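Side-chain contact in putative hemolysin (Streptococcus mutans UA159, PDB 2RK5), which may as a whole bind flavin adenine dinucleotide and belongs to a family of CBS-domain membrane proteins, the transporter-associated domain being the part in this structure: residues 70-73 with 78-81. Residues are numbered along the deposited sequence; the frame is centred on the assembly and turned at random.
Sequences NDKV and VTKL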
loop_
_atom_site.group_PDB
_atom_site.type_symbol
_atom_site.label_atom_id
_atom_site.label_comp_id
_atom_site.label_asym_id
_atom_site.label_seq_id
_atom_site.Cartn_x
_atom_site.Cartn_y
_atom_site.Cartn_z
ATOM N N ASN A 70 -1.925 11.707 -3.883
ATOM C CA ASN A 70 -3.036 10.970 -3.283
ATOM C C ASN A 70 -4.228 11.887 -3.099
ATOM O O ASN A 70 -4.083 13.031 -2.631
ATOM C CB ASN A 70 -2.654 10.331 -1.962
ATOM C CG ASN A 70 -2.074 11.313 -0.987
ATOM O OD1 ASN A 70 -1.029 11.871 -1.270
ATOM N ND2 ASN A 70 -2.705 11.477 0.191
ATOM N N ASP A 71 -5.403 11.377 -3.469
ATOM C CA ASP A 71 -6.662 12.055 -3.200
ATOM C C ASP A 71 -7.508 11.342 -2.146
ATOM O O ASP A 71 -8.268 11.984 -1.429
ATOM C CB ASP A 71 -7.447 12.211 -4.503
ATOM C CG ASP A 71 -8.811 12.852 -4.305
ATOM O OD1 ASP A 71 -8.875 14.075 -4.097
ATOM O OD2 ASP A 71 -9.831 12.112 -4.380
ATOM N N LYS A 72 -7.392 10.022 -2.049
ATOM C CA LYS A 72 -8.106 9.275 -1.007
ATOM C C LYS A 72 -7.281 8.041 -0.665
ATOM O O LYS A 72 -6.764 7.387 -1.576
ATOM C CB LYS A 72 -9.491 8.857 -1.483
ATOM C CG LYS A 72 -10.321 8.104 -0.483
ATOM C CD LYS A 72 -10.774 8.981 0.602
ATOM C CE LYS A 72 -11.972 8.434 1.365
ATOM N NZ LYS A 72 -12.316 9.327 2.523
ATOM N N VAL A 73 -7.159 7.748 0.630
ATOM C CA VAL A 73 -6.465 6.590 1.138
ATOM C C VAL A 73 -7.379 5.846 2.112
ATOM O O VAL A 73 -8.050 6.461 2.934
ATOM C CB VAL A 73 -5.197 7.026 1.883
ATOM C CG1 VAL A 73 -4.469 5.827 2.497
ATOM C CG2 VAL A 73 -4.264 7.789 0.950
ATOM N N VAL A 78 -4.008 3.572 -1.570
ATOM C CA VAL A 78 -4.418 4.784 -2.266
ATOM C C VAL A 78 -5.520 4.356 -3.210
ATOM O O VAL A 78 -5.292 3.632 -4.184
ATOM C CB VAL A 78 -3.261 5.400 -3.040
ATOM C CG1 VAL A 78 -3.688 6.744 -3.598
ATOM C CG2 VAL A 78 -2.062 5.563 -2.107
ATOM N N THR A 79 -6.722 4.833 -2.963
ATOM C CA THR A 79 -7.885 4.451 -3.768
ATOM C C THR A 79 -8.263 5.485 -4.854
ATOM O O THR A 79 -8.965 5.134 -5.816
ATOM C CB THR A 79 -9.076 4.181 -2.869
ATOM O OG1 THR A 79 -9.386 5.367 -2.158
ATOM C CG2 THR A 79 -8.741 3.084 -1.886
ATOM N N LYS A 80 -7.827 6.732 -4.695
ATOM C CA LYS A 80 -8.014 7.783 -5.697
ATOM C C LYS A 80 -6.779 8.633 -5.762
ATOM O O LYS A 80 -6.175 8.933 -4.731
ATOM C CB LYS A 80 -9.207 8.673 -5.402
ATOM C CG LYS A 80 -10.551 7.983 -5.505
ATOM C CD LYS A 80 -11.740 8.957 -5.446
ATOM C CE LYS A 80 -13.083 8.184 -5.504
ATOM N NZ LYS A 80 -14.303 9.042 -5.320
ATOM N N LEU A 81 -6.402 8.990 -6.987
ATOM C CA LEU A 81 -5.265 9.861 -7.243
ATOM C C LEU A 81 -5.705 11.068 -8.047
ATOM O O LEU A 81 -6.546 10.951 -8.933
ATOM C CB LEU A 81 -4.201 9.137 -8.056
ATOM C CG LEU A 81 -3.300 8.120 -7.375
ATOM C CD1 LEU A 81 -2.533 7.332 -8.455
ATOM C CD2 LEU A 81 -2.289 8.830 -6.459
#
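Asp-71 and Lys-80 lie side by side across an antiparallel hairpin, as do Lys-72 and Thr-79, while Lys-72 and Lys-80 share one face of the sheet. The carboxylate of Asp-71 lies along the aliphatic part of Lys-80, its OD2 3.6 Å from Lys-80 CB; with Asp-71 CG turned anti to the backbone N (chi1 177°), the two side chains point the same way. No salt bridge forms, for Asp-71 OD2 stays 5.5 Å from Lys-80 NZ. Thr-79 chi1 (61°) sets OG1 between its backbone N and carbonyl carbon, 3.3 Å from Lys-72 CG. Asp-71 and Lys-72 both face Lys-80, and Thr-79 and Lys-80 both face Lys-72, each a classic beta bulge. Lys-80 O takes Asp-71 N at 2.9 Å and Lys-72 N at 3.1 Å, both from the same face of its carbonyl plane. In return Lys-72 O receives Thr-79 N at 2.9 Å, with a weak bond from Lys-80 N. On the other face Val-73 and Val-78 bring their CG2 methyls to 4.4 Å, while Val-78 CG1 reaches Asn-70 CB at 4.1 Å. Asn-70, Val-78 and Leu-81 rest on Tyr-41 of helix 37-45, and Asn-70 OD1 accepts a hydrogen bond from Glu-55 N. The chemistry is thus divided: two firm donors on Lys-80 O, and one firm and one weak on Lys-72 O, hold the bulged register; the lysines contribute carbon stems, and any Asp-71–Lys-80 charge attraction is probably long-range.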